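PDB 2IVF: ethylbenzene dehydrogenase alpha-subunit from Aromatoleum aromaticum, which is the molybdenum-containing subunit of a molybdopterin oxidoreductase, binding two pterin guanine dinucleotide cofactors, a molybdenum atom and an iron-sulfur cluster. Local coordinates for residues A[511-516]-A[531-536]; A[824-829]-A[939-944]. All coordinates share one frame; numbering follows the deposited sequence.

The two contacts follow one another along the chain, interaction 1 closing well before interaction 2 opens. Their centres lie about 28 Å apart, and about 12 Å separates their nearest atoms, so neither touches the other. Interaction 1 packs two neighbouring helices, 504-520 and 526-540, at the surface, its centre about 23 Å from the centre of the chain, and it is apolar. Interaction 2 is buried and built on a salt bridge; it ties the loop after helix 819-824 to residues 939-944, in the long connection between strands 915-917 and 969-975. From interaction 2 the side chain of K941 is about 13 Å from the bound MGD, too far for direct contact.

Interaction 1 (A[511-516]-A[531-536]); sequences EGFNKR and IEFMKV
Helices 504-520 and 526-540, consecutive along the chain, cross steeply: the axes of 511-516 and 531-536 approach to 9.1 Å with their N-to-C directions at 122°. The backbones come closest at F513 and F533, whose CA atoms are 5.8 Å apart. F513 carries the contact: with CG beside the backbone N (chi1 -83°), its ring is laid against the backbone of the second helix. F533 CA sits over one face, 3.8 Å from the ring centroid, in a CH-pi contact. The F533 ring meets that of F513 as an offset edge-to-face pair, the edge of F533 toward the face of F513, with planes at 86° and centroids 5.6 Å apart. The guanidinium of R516, from the next turn, points its NH1 edge at the other face of F513, near the rim. M509, a turn before F513, also touches F533. E532 adds its CB beside the F513 ring, while its carboxylate turns back to a salt bridge with K535 on its own helix. At the outer end of the ring, V536 reaches the edge of F513 near its plane, V536 CG2 standing 3.4 Å from F513 CE2.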
# COMPACT_ATOMS: atom_id res chain seq x y z
N GLU A 511 -16.10 -39.01 1.52
CA GLU A 511 -15.71 -40.43 1.51
C GLU A 511 -16.25 -41.14 0.27
O GLU A 511 -15.52 -41.86 -0.41
CB GLU A 511 -16.21 -41.14 2.77
CG GLU A 511 -15.53 -40.68 4.06
CD GLU A 511 -16.20 -41.22 5.33
OE1 GLU A 511 -17.25 -41.92 5.22
OE2 GLU A 511 -15.69 -40.95 6.44
N GLY A 512 -17.53 -40.96 -0.03
CA GLY A 512 -18.10 -41.44 -1.28
C GLY A 512 -17.16 -41.15 -2.45
O GLY A 512 -16.77 -42.06 -3.18
N PHE A 513 -16.77 -39.89 -2.62
CA PHE A 513 -15.90 -39.54 -3.73
C PHE A 513 -14.57 -40.29 -3.69
O PHE A 513 -14.06 -40.70 -4.73
CB PHE A 513 -15.70 -38.03 -3.82
CG PHE A 513 -16.81 -37.35 -4.53
CD1 PHE A 513 -17.96 -36.95 -3.84
CD2 PHE A 513 -16.74 -37.16 -5.90
CE1 PHE A 513 -19.01 -36.33 -4.49
CE2 PHE A 513 -17.78 -36.54 -6.57
CZ PHE A 513 -18.93 -36.12 -5.87
N ASN A 514 -14.03 -40.48 -2.50
CA ASN A 514 -12.79 -41.23 -2.36
C ASN A 514 -13.00 -42.67 -2.79
O ASN A 514 -12.22 -43.19 -3.59
CB ASN A 514 -12.24 -41.14 -0.94
CG ASN A 514 -11.43 -39.86 -0.70
OD1 ASN A 514 -11.65 -38.83 -1.34
ND2 ASN A 514 -10.47 -39.94 0.23
N LYS A 515 -14.06 -43.30 -2.31
CA LYS A 515 -14.34 -44.69 -2.67
C LYS A 515 -14.55 -44.85 -4.18
O LYS A 515 -13.93 -45.72 -4.80
CB LYS A 515 -15.56 -45.24 -1.93
CG LYS A 515 -15.61 -46.76 -1.98
CD LYS A 515 -16.96 -47.36 -1.60
CE LYS A 515 -16.88 -48.90 -1.60
NZ LYS A 515 -18.04 -49.58 -0.94
N ARG A 516 -15.40 -44.02 -4.76
CA ARG A 516 -15.62 -44.00 -6.21
C ARG A 516 -14.30 -43.80 -6.98
O ARG A 516 -14.09 -44.41 -8.03
CB ARG A 516 -16.55 -42.85 -6.61
CG ARG A 516 -17.98 -43.01 -6.16
CD ARG A 516 -18.64 -41.62 -6.07
NE ARG A 516 -20.10 -41.72 -6.11
CZ ARG A 516 -20.94 -40.75 -5.74
NH1 ARG A 516 -20.47 -39.58 -5.29
NH2 ARG A 516 -22.25 -40.96 -5.83
N ILE A 531 -10.04 -33.64 -5.53
CA ILE A 531 -10.33 -32.92 -6.80
C ILE A 531 -11.68 -33.32 -7.44
O ILE A 531 -12.44 -32.45 -7.87
CB ILE A 531 -9.23 -33.17 -7.84
CG1 ILE A 531 -7.90 -32.54 -7.39
CG2 ILE A 531 -9.59 -32.57 -9.19
CD1 ILE A 531 -6.74 -33.12 -8.12
N GLU A 532 -11.97 -34.61 -7.52
CA GLU A 532 -13.24 -35.05 -8.08
C GLU A 532 -14.40 -34.46 -7.28
O GLU A 532 -15.34 -33.90 -7.84
CB GLU A 532 -13.33 -36.56 -8.09
CG GLU A 532 -12.27 -37.25 -8.96
CD GLU A 532 -12.23 -36.69 -10.38
OE1 GLU A 532 -13.30 -36.33 -10.91
OE2 GLU A 532 -11.13 -36.60 -10.96
N PHE A 533 -14.32 -34.59 -5.96
CA PHE A 533 -15.30 -33.96 -5.06
C PHE A 533 -15.44 -32.49 -5.40
O PHE A 533 -16.54 -31.95 -5.53
CB PHE A 533 -14.83 -34.12 -3.60
CG PHE A 533 -15.65 -33.36 -2.59
CD1 PHE A 533 -16.72 -33.96 -1.95
CD2 PHE A 533 -15.32 -32.06 -2.23
CE1 PHE A 533 -17.48 -33.28 -0.98
CE2 PHE A 533 -16.08 -31.37 -1.26
CZ PHE A 533 -17.16 -32.00 -0.65
N MET A 534 -14.31 -31.82 -5.56
CA MET A 534 -14.36 -30.39 -5.78
C MET A 534 -15.03 -30.03 -7.09
O MET A 534 -15.79 -29.06 -7.16
CB MET A 534 -12.96 -29.80 -5.75
CG MET A 534 -12.39 -29.70 -4.35
SD MET A 534 -13.42 -28.77 -3.18
CE MET A 534 -13.22 -27.11 -3.91
N LYS A 535 -14.76 -30.81 -8.13
CA LYS A 535 -15.36 -30.58 -9.42
C LYS A 535 -16.88 -30.60 -9.30
O LYS A 535 -17.54 -29.71 -9.79
CB LYS A 535 -14.88 -31.61 -10.47
CG LYS A 535 -13.38 -31.52 -10.75
CD LYS A 535 -12.97 -32.08 -12.12
CE LYS A 535 -12.91 -33.59 -12.16
NZ LYS A 535 -12.37 -34.11 -13.47
N VAL A 536 -17.40 -31.59 -8.59
CA VAL A 536 -18.85 -31.72 -8.43
C VAL A 536 -19.45 -30.66 -7.54
O VAL A 536 -20.37 -29.94 -7.95
CB VAL A 536 -19.21 -33.07 -7.85
CG1 VAL A 536 -20.70 -33.13 -7.55
CG2 VAL A 536 -18.79 -34.16 -8.85

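Interaction 2 (A[824-829]-A[939-944]); sequences AGESLP and MPKPLH
The ammonium nitrogen of K941 is gripped by several groups at once. E826 OE1 accepts a hydrogen bond from K941 NZ at 2.9 Å, on the syn side of the carboxylate and 18° out of its plane, whereas OE2 of the same group, 3.3 Å from NZ, gives a weak bond. D455 forms a second salt bridge with this nitrogen through OD1 and accepts a hydrogen bond from H944 NE2 at OD2, thus holding both side chains, and H453 ND1 makes a further hydrogen bond to K941 NZ. E826 in turn has a second cationic partner, K832, at OE2, so two lysines share the buried carboxylate, which would be expected to stabilise its negative charge. The two side chains arrive from opposite directions: K941 runs out extended from a CG anti to the backbone N (chi1 -177°), bringing NZ to the glutamate. E826 is placed just beyond a Schellman motif that ends helix 819-824, where G825 turns the chain with positive phi. Across from it, residues 942-944 form a 3-10 turn in the long connection between strands 915-917 and 969-975 of the dinucleotide-binding domain, and H944 N bonds back to K941 O. That turn presents L943, whose CD1 packs against the carboxylate carbon of E826, 3.4 Å from CD, and also reaches A824 CB at 3.8 Å. The methyl thus covers the glutamate next to its salt bridge. Behind the lysine, K941 CB lies over the centre of the H944 ring, 4.1 Å above its plane.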
# COMPACT_ATOMS: atom_id res chain seq x y z
N ALA A 824 -1.32 -25.80 -31.24
CA ALA A 824 -1.02 -24.41 -30.82
C ALA A 824 0.46 -24.15 -30.64
O ALA A 824 0.85 -23.00 -30.44
CB ALA A 824 -1.70 -24.07 -29.49
N GLY A 825 1.26 -25.20 -30.66
CA GLY A 825 2.70 -25.06 -30.47
C GLY A 825 3.05 -24.92 -29.00
O GLY A 825 4.09 -24.38 -28.65
N GLU A 826 2.19 -25.44 -28.12
CA GLU A 826 2.44 -25.33 -26.68
C GLU A 826 2.59 -26.68 -25.94
O GLU A 826 2.46 -26.75 -24.69
CB GLU A 826 1.35 -24.49 -26.01
CG GLU A 826 1.30 -23.11 -26.50
CD GLU A 826 0.39 -22.21 -25.73
OE1 GLU A 826 0.18 -22.45 -24.52
OE2 GLU A 826 -0.08 -21.23 -26.35
N SER A 827 2.88 -27.75 -26.65
CA SER A 827 3.09 -29.05 -25.98
C SER A 827 4.25 -29.02 -25.01
O SER A 827 4.18 -29.64 -23.95
CB SER A 827 3.31 -30.14 -27.00
OG SER A 827 4.39 -29.80 -27.87
N LEU A 828 5.30 -28.27 -25.34
CA LEU A 828 6.36 -27.97 -24.38
C LEU A 828 6.28 -26.51 -23.95
O LEU A 828 5.75 -25.67 -24.68
CB LEU A 828 7.74 -28.23 -25.00
CG LEU A 828 8.23 -29.69 -25.13
CD1 LEU A 828 9.53 -29.74 -25.94
CD2 LEU A 828 8.41 -30.36 -23.73
N PRO A 829 6.87 -26.19 -22.79
CA PRO A 829 6.96 -24.77 -22.45
C PRO A 829 7.73 -24.06 -23.57
O PRO A 829 8.62 -24.63 -24.17
CB PRO A 829 7.74 -24.74 -21.14
CG PRO A 829 7.71 -26.17 -20.63
CD PRO A 829 7.58 -27.05 -21.81
N MET A 939 -8.79 -10.57 -22.88
CA MET A 939 -8.84 -11.70 -23.80
C MET A 939 -8.51 -12.98 -23.03
O MET A 939 -7.42 -13.09 -22.51
CB MET A 939 -7.80 -11.52 -24.92
CG MET A 939 -8.01 -10.32 -25.82
SD MET A 939 -9.55 -10.44 -26.79
CE MET A 939 -9.16 -11.71 -28.00
N PRO A 940 -9.47 -13.92 -22.90
CA PRO A 940 -9.14 -15.15 -22.21
C PRO A 940 -8.37 -16.08 -23.11
O PRO A 940 -8.65 -16.15 -24.31
CB PRO A 940 -10.51 -15.75 -21.88
CG PRO A 940 -11.51 -14.73 -22.21
CD PRO A 940 -10.89 -13.89 -23.27
N LYS A 941 -7.44 -16.83 -22.53
CA LYS A 941 -6.62 -17.76 -23.30
C LYS A 941 -7.46 -18.94 -23.73
O LYS A 941 -7.92 -19.71 -22.90
CB LYS A 941 -5.35 -18.21 -22.52
CG LYS A 941 -4.47 -19.13 -23.38
CD LYS A 941 -3.02 -19.06 -22.97
CE LYS A 941 -2.19 -20.13 -23.68
NZ LYS A 941 -0.72 -19.92 -23.43
N PRO A 942 -7.73 -19.07 -25.04
CA PRO A 942 -8.65 -20.10 -25.49
C PRO A 942 -8.26 -21.54 -25.13
O PRO A 942 -9.15 -22.38 -25.00
CB PRO A 942 -8.65 -19.93 -27.01
CG PRO A 942 -8.29 -18.59 -27.24
CD PRO A 942 -7.25 -18.27 -26.18
N LEU A 943 -6.95 -21.81 -24.98
CA LEU A 943 -6.48 -23.17 -24.68
C LEU A 943 -6.99 -23.58 -23.30
O LEU A 943 -7.11 -24.76 -23.00
CB LEU A 943 -4.96 -23.26 -24.71
CG LEU A 943 -4.30 -23.09 -26.08
CD1 LEU A 943 -2.79 -23.32 -25.92
CD2 LEU A 943 -4.94 -24.03 -27.06
N HIS A 944 -7.35 -22.61 -22.48
CA HIS A 944 -7.92 -22.91 -21.17
C HIS A 944 -9.39 -23.30 -21.15
O HIS A 944 -9.93 -23.52 -20.09
CB HIS A 944 -7.61 -21.81 -20.19
CG HIS A 944 -6.15 -21.58 -20.02
ND1 HIS A 944 -5.64 -20.66 -19.13
CD2 HIS A 944 -5.07 -22.21 -20.56
CE1 HIS A 944 -4.32 -20.65 -19.21
NE2 HIS A 944 -3.95 -21.61 -20.04